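Side-chain contacts in probable disease resistance protein At5g66900 (Arabidopsis thaliana, PDB 7L7W), which forms, as a plant helper immune receptor, a calcium-permeable nonselective cation channel linked to cell death, and is represented here by its N-terminal RPW8-like coiled-coil domain: residues 53-58 with 73-78; 35-40 with 95-100. The protein carries 2 engineered substitutions. All coordinates share one frame; numbering follows the deposited sequence.

Contact 1: residues 53-58 with 73-78; sequences PLTQKI and KELRDT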
loop_
_atom_site.group_PDB
_atom_site.type_symbol
_atom_site.label_atom_id
_atom_site.label_comp_id
_atom_site.label_asym_id
_atom_site.label_seq_id
_atom_site.Cartn_x
_atom_site.Cartn_y
_atom_site.Cartn_z
ATOM N N PRO A 53 21.518 23.474 -11.185
ATOM C CA PRO A 53 22.442 24.527 -11.633
ATOM C C PRO A 53 23.241 24.113 -12.857
ATOM O O PRO A 53 23.582 24.956 -13.702
ATOM C CB PRO A 53 23.349 24.739 -10.411
ATOM C CG PRO A 53 22.627 24.123 -9.287
ATOM C CD PRO A 53 21.905 22.965 -9.866
ATOM N N LEU A 54 23.556 22.826 -12.972
ATOM C CA LEU A 54 24.248 22.340 -14.158
ATOM C C LEU A 54 23.390 22.526 -15.404
ATOM O O LEU A 54 23.904 22.869 -16.477
ATOM C CB LEU A 54 24.627 20.880 -13.955
ATOM C CG LEU A 54 25.454 20.218 -15.031
ATOM C CD1 LEU A 54 26.679 19.623 -14.375
ATOM C CD2 LEU A 54 24.614 19.133 -15.657
ATOM N N THR A 55 22.072 22.347 -15.269
ATOM C CA THR A 55 21.169 22.662 -16.371
ATOM C C THR A 55 21.149 24.150 -16.640
ATOM O O THR A 55 21.057 24.571 -17.791
ATOM C CB THR A 55 19.742 22.184 -16.089
ATOM O OG1 THR A 55 19.338 22.624 -14.788
ATOM C CG2 THR A 55 19.652 20.669 -16.183
ATOM N N GLN A 56 21.230 24.968 -15.599
ATOM C CA GLN A 56 21.237 26.405 -15.848
ATOM C C GLN A 56 22.441 26.806 -16.691
ATOM O O GLN A 56 22.309 27.542 -17.678
ATOM C CB GLN A 56 21.220 27.165 -14.532
ATOM C CG GLN A 56 19.988 26.891 -13.725
ATOM C CD GLN A 56 19.916 27.774 -12.519
ATOM O OE1 GLN A 56 20.621 27.555 -11.529
ATOM N NE2 GLN A 56 19.057 28.787 -12.583
ATOM N N LYS A 57 23.628 26.317 -16.329
ATOM C CA LYS A 57 24.807 26.757 -17.062
ATOM C C LYS A 57 24.940 26.066 -18.414
ATOM O O LYS A 57 25.586 26.624 -19.304
ATOM C CB LYS A 57 26.082 26.594 -16.222
ATOM C CG LYS A 57 26.653 25.209 -16.103
ATOM C CD LYS A 57 27.854 25.216 -15.148
ATOM C CE LYS A 57 27.449 25.388 -13.673
ATOM N NZ LYS A 57 28.638 25.489 -12.754
ATOM N N ILE A 58 24.318 24.896 -18.609
ATOM C CA ILE A 58 24.209 24.342 -19.960
ATOM C C ILE A 58 23.325 25.222 -20.837
ATOM O O ILE A 58 23.650 25.480 -22.004
ATOM C CB ILE A 58 23.686 22.895 -19.919
ATOM C CG1 ILE A 58 24.795 21.924 -19.511
ATOM C CG2 ILE A 58 23.091 22.485 -21.273
ATOM C CD1 ILE A 58 24.324 20.513 -19.449
ATOM N N LYS A 73 21.315 14.846 -25.620
ATOM C CA LYS A 73 20.104 14.115 -25.952
ATOM C C LYS A 73 19.738 13.144 -24.832
ATOM O O LYS A 73 18.551 12.974 -24.520
ATOM C CB LYS A 73 20.281 13.410 -27.302
ATOM C CG LYS A 73 18.969 13.154 -28.043
ATOM C CD LYS A 73 18.462 14.417 -28.763
ATOM C CE LYS A 73 16.945 14.328 -29.024
ATOM N NZ LYS A 73 16.102 14.931 -27.929
ATOM N N GLU A 74 20.734 12.550 -24.165
ATOM C CA GLU A 74 20.409 11.687 -23.034
ATOM C C GLU A 74 20.013 12.490 -21.797
ATOM O O GLU A 74 19.251 11.992 -20.965
ATOM C CB GLU A 74 21.576 10.751 -22.716
ATOM C CG GLU A 74 22.579 11.315 -21.718
ATOM C CD GLU A 74 23.556 10.268 -21.201
ATOM O OE1 GLU A 74 23.598 9.155 -21.794
ATOM O OE2 GLU A 74 24.283 10.569 -20.214
ATOM N N LEU A 75 20.503 13.722 -21.651
ATOM C CA LEU A 75 19.990 14.589 -20.594
ATOM C C LEU A 75 18.509 14.867 -20.806
ATOM O O LEU A 75 17.699 14.759 -19.868
ATOM C CB LEU A 75 20.769 15.902 -20.551
ATOM C CG LEU A 75 20.300 16.896 -19.484
ATOM C CD1 LEU A 75 20.442 16.282 -18.094
ATOM C CD2 LEU A 75 21.033 18.249 -19.569
ATOM N N ARG A 76 18.148 15.257 -22.037
ATOM C CA ARG A 76 16.746 15.385 -22.425
ATOM C C ARG A 76 15.946 14.148 -22.005
ATOM O O ARG A 76 14.916 14.252 -21.321
ATOM C CB ARG A 76 16.668 15.607 -23.938
ATOM C CG ARG A 76 15.283 15.820 -24.519
ATOM C CD ARG A 76 14.914 17.300 -24.491
ATOM N NE ARG A 76 15.042 17.998 -25.779
ATOM C CZ ARG A 76 15.003 19.328 -25.908
ATOM N NH1 ARG A 76 14.838 20.080 -24.833
ATOM N NH2 ARG A 76 15.110 19.910 -27.099
ATOM N N ASP A 77 16.449 12.963 -22.360
ATOM C CA ASP A 77 15.674 11.740 -22.180
ATOM C C ASP A 77 15.563 11.332 -20.712
ATOM O O ASP A 77 14.547 10.739 -20.304
ATOM C CB ASP A 77 16.299 10.618 -23.004
ATOM C CG ASP A 77 16.072 10.807 -24.515
ATOM O OD1 ASP A 77 16.580 9.971 -25.310
ATOM O OD2 ASP A 77 15.408 11.806 -24.909
ATOM N N THR A 78 16.576 11.651 -19.897
ATOM C CA THR A 78 16.489 11.318 -18.481
ATOM C C THR A 78 15.532 12.257 -17.758
ATOM O O THR A 78 14.697 11.804 -16.953
ATOM C CB THR A 78 17.876 11.337 -17.844
ATOM O OG1 THR A 78 18.589 12.471 -18.320
ATOM C CG2 THR A 78 18.674 10.137 -18.323
#
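Leu75 reaches across from helix 70-88 to Ile58 and Thr55 of helix 38-60, two helices of the four-helix bundle. The bundle is the core of the RPW8-like coiled-coil domain. Helix 38-60 supplies residues 53-58, and helix 70-88 supplies residues 73-78. The backbones stay well apart: the closest alpha carbons, Thr55 CA and Leu75 CA, are 9.2 Å from each other. Leu75 and Ile58 span that gap. Leu75 has its CG anti to the backbone N (chi1 179°), which carries the branched end out toward helix 38-60. Ile58 also points across, and the two side chains meet tip to tip. Only one methyl of each takes part, CD1 of Ile58 and CD2 of Leu75. Thr55 lies a turn earlier on the same helix. It turns its methyl, not its hydroxyl, to the leucine, and CG2 of Thr55 stays 4.4 Å from CD2 of Leu75. This is a looser contact.

The meeting is wholly apolar, and all three residues are buried. The two segments hide 106 Å² between them, and other parts of the bundle also touch these side chains. Phe20 of helix 20-32 touches both Ile58 and Leu75. Phe114 of helix 97-114 packs on Leu75, and Thr55 also rests on Ser21 and Leu24. The leucine therefore touches side chains from each of the other three bundle helices. The closest approach between the two segments is from Ile58 CD1 to Leu75 CD2, at 4.0 Å.

Contact 2: residues 35-40 with 95-100; sequences KAFKPL and YEESEY. Engineered in segment 95-100: Glu97 (natural residue Lys), Glu99 (natural residue Lys).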
loop_
_atom_site.group_PDB
_atom_site.type_symbol
_atom_site.label_atom_id
_atom_site.label_comp_id
_atom_site.label_asym_id
_atom_site.label_seq_id
_atom_site.Cartn_x
_atom_site.Cartn_y
_atom_site.Cartn_z
ATOM N N LYS A 35 4.714 14.961 -0.756
ATOM C CA LYS A 35 5.561 14.977 0.436
ATOM C C LYS A 35 5.572 13.630 1.146
ATOM O O LYS A 35 6.630 13.171 1.596
ATOM C CB LYS A 35 5.123 16.096 1.388
ATOM C CG LYS A 35 4.705 17.365 0.690
ATOM C CD LYS A 35 3.797 18.230 1.529
ATOM C CE LYS A 35 4.209 19.677 1.322
ATOM N NZ LYS A 35 3.811 20.564 2.452
ATOM N N ALA A 36 4.417 12.954 1.213
ATOM C CA ALA A 36 4.340 11.693 1.950
ATOM C C ALA A 36 5.240 10.617 1.358
ATOM O O ALA A 36 5.742 9.766 2.102
ATOM C CB ALA A 36 2.902 11.191 2.007
ATOM N N PHE A 37 5.483 10.650 0.036
ATOM C CA PHE A 37 6.223 9.598 -0.674
ATOM C C PHE A 37 7.662 10.066 -0.865
ATOM O O PHE A 37 7.951 10.896 -1.732
ATOM C CB PHE A 37 5.554 9.263 -2.008
ATOM C CG PHE A 37 6.150 8.060 -2.705
ATOM C CD1 PHE A 37 6.058 6.792 -2.138
ATOM C CD2 PHE A 37 6.818 8.199 -3.933
ATOM C CE1 PHE A 37 6.616 5.689 -2.782
ATOM C CE2 PHE A 37 7.370 7.100 -4.575
ATOM C CZ PHE A 37 7.274 5.845 -4.000
ATOM N N LYS A 38 8.567 9.523 -0.058
ATOM C CA LYS A 38 9.902 10.103 0.056
ATOM C C LYS A 38 10.812 9.848 -1.142
ATOM O O LYS A 38 11.605 10.739 -1.476
ATOM C CB LYS A 38 10.585 9.612 1.332
ATOM C CG LYS A 38 9.873 10.063 2.613
ATOM C CD LYS A 38 9.349 11.480 2.498
ATOM C CE LYS A 38 8.894 12.006 3.848
ATOM N NZ LYS A 38 8.687 13.496 3.817
ATOM N N PRO A 39 10.772 8.671 -1.800
ATOM C CA PRO A 39 11.594 8.504 -3.018
ATOM C C PRO A 39 11.382 9.607 -4.034
ATOM O O PRO A 39 12.313 9.959 -4.769
ATOM C CB PRO A 39 11.141 7.144 -3.569
ATOM C CG PRO A 39 10.715 6.380 -2.351
ATOM C CD PRO A 39 10.093 7.411 -1.430
ATOM N N LEU A 40 10.185 10.185 -4.086
ATOM C CA LEU A 40 9.964 11.331 -4.953
ATOM C C LEU A 40 10.401 12.632 -4.278
ATOM O O LEU A 40 11.342 13.290 -4.734
ATOM C CB LEU A 40 8.491 11.401 -5.365
ATOM C CG LEU A 40 8.119 10.620 -6.630
ATOM C CD1 LEU A 40 6.672 10.874 -7.006
ATOM C CD2 LEU A 40 9.047 10.973 -7.806
ATOM N N TYR A 95 0.284 -2.142 -5.102
ATOM C CA TYR A 95 1.123 -3.315 -5.309
ATOM C C TYR A 95 2.186 -3.083 -6.377
ATOM O O TYR A 95 3.015 -3.965 -6.604
ATOM C CB TYR A 95 0.256 -4.539 -5.653
ATOM C CG TYR A 95 -0.558 -4.414 -6.930
ATOM C CD1 TYR A 95 -0.005 -4.748 -8.163
ATOM C CD2 TYR A 95 -1.875 -3.969 -6.905
ATOM C CE1 TYR A 95 -0.734 -4.635 -9.339
ATOM C CE2 TYR A 95 -2.621 -3.852 -8.074
ATOM C CZ TYR A 95 -2.039 -4.188 -9.288
ATOM O OH TYR A 95 -2.744 -4.077 -10.464
ATOM N N GLU A 96 2.192 -1.922 -7.022
ATOM C CA GLU A 96 3.294 -1.504 -7.882
ATOM C C GLU A 96 4.369 -0.699 -7.141
ATOM O O GLU A 96 5.365 -0.303 -7.770
ATOM C CB GLU A 96 2.742 -0.699 -9.072
ATOM C CG GLU A 96 1.635 -1.440 -9.839
ATOM C CD GLU A 96 0.902 -0.599 -10.901
ATOM O OE1 GLU A 96 0.500 0.554 -10.619
ATOM O OE2 GLU A 96 0.678 -1.110 -12.020
ATOM N N GLU A 97 4.234 -0.497 -5.821
ATOM C CA GLU A 97 5.191 0.367 -5.121
ATOM C C GLU A 97 6.644 -0.013 -5.419
ATOM O O GLU A 97 7.383 0.775 -6.019
ATOM C CB GLU A 97 4.936 0.350 -3.618
ATOM C CG GLU A 97 6.117 0.855 -2.800
ATOM C CD GLU A 97 5.725 1.210 -1.375
ATOM O OE1 GLU A 97 4.866 0.496 -0.771
ATOM O OE2 GLU A 97 6.279 2.214 -0.871
ATOM N N SER A 98 7.070 -1.215 -5.008
ATOM C CA SER A 98 8.449 -1.652 -5.252
ATOM C C SER A 98 8.851 -1.404 -6.698
ATOM O O SER A 98 9.882 -0.781 -6.980
ATOM C CB SER A 98 8.618 -3.134 -4.917
ATOM O OG SER A 98 7.831 -3.505 -3.798
ATOM N N GLU A 99 8.008 -1.838 -7.631
ATOM C CA GLU A 99 8.317 -1.663 -9.041
ATOM C C GLU A 99 8.655 -0.215 -9.335
ATOM O O GLU A 99 9.761 0.118 -9.789
ATOM C CB GLU A 99 7.116 -2.095 -9.866
ATOM C CG GLU A 99 7.419 -2.450 -11.271
ATOM C CD GLU A 99 6.171 -2.885 -11.999
ATOM O OE1 GLU A 99 5.342 -1.994 -12.313
ATOM O OE2 GLU A 99 6.013 -4.116 -12.223
ATOM N N TYR A 100 7.704 0.666 -9.023
ATOM C CA TYR A 100 7.867 2.069 -9.350
ATOM C C TYR A 100 9.072 2.632 -8.627
ATOM O O TYR A 100 9.868 3.376 -9.215
ATOM C CB TYR A 100 6.596 2.820 -8.989
ATOM C CG TYR A 100 6.607 4.307 -9.214
ATOM C CD1 TYR A 100 6.284 4.845 -10.451
ATOM C CD2 TYR A 100 6.884 5.186 -8.165
ATOM C CE1 TYR A 100 6.269 6.220 -10.644
ATOM C CE2 TYR A 100 6.866 6.547 -8.347
ATOM C CZ TYR A 100 6.558 7.066 -9.583
ATOM O OH TYR A 100 6.544 8.439 -9.763
#
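Phe37 and Tyr100 meet ring to ring, far from the centre of the chain. Atom CE2 of Phe37 comes to the edge of the tyrosine ring, near its plane, 3.8 Å from CE2 of Tyr100. Both rings lean across because CG is anti to the backbone N in each residue (chi1 -172° in Phe37, 178° in Tyr100). Leu40 completes the tight part. It crosses the tyrosine at about a right angle, and its CD1 lies 3.7 Å from Tyr100 OH. That hydroxyl is not left without a polar partner: it is hydrogen-bonded to the backbone O of Ala85. Pro39 packs from within the same segment, with its CD 3.9 Å above the centre of the Phe37 ring.

These residues close one end of the four-helix bundle, where helix 38-60 begins beside the start of helix 97-114. Phe37 is the N-cap residue of helix 38-60. Phe89, from the connection after helix 70-88, stacks on Phe37 and also meets the Tyr100 ring, so three aromatic residues cluster here.

The other side is looser. Glu97, an engineered residue that replaces a natural lysine, is partly exposed. The extended Glu97 side chain brings its OE2 to the edge of the Phe37 ring, 4.0 Å from Phe37 CE1. The ring and carboxylate planes are 45° apart. A second subunit borders this side, with its Tyr95 against Phe37 and its Trp94 against Glu97. Farther out, exposed Lys38 turns back on its own segment, and its NZ donates a 3.0 Å hydrogen bond to the backbone O of Lys35.

Contacts 1 and 2 lie far apart in one helical bundle. Their centres are 25 Å apart, and their nearest atoms are about 11 Å from each other. Helix 38-60 serves both: its first turn enters contact 2 and its later part enters contact 1. Residues 53-78 lie between the two segments of contact 2, so contact 1 is nested inside the loop that contact 2 closes. Contact 1 is the more central: its centre is about 6 Å from the centre of the chain, against about 19 Å for contact 2. A nickel ion lies about 8 Å from the Thr55 side chain, and the Tyr100 side chain is about 13 Å from a nickel ion. Glu80 and Asp83 bind nickel in this crystal. Other subunits touch contact 2 but not contact 1.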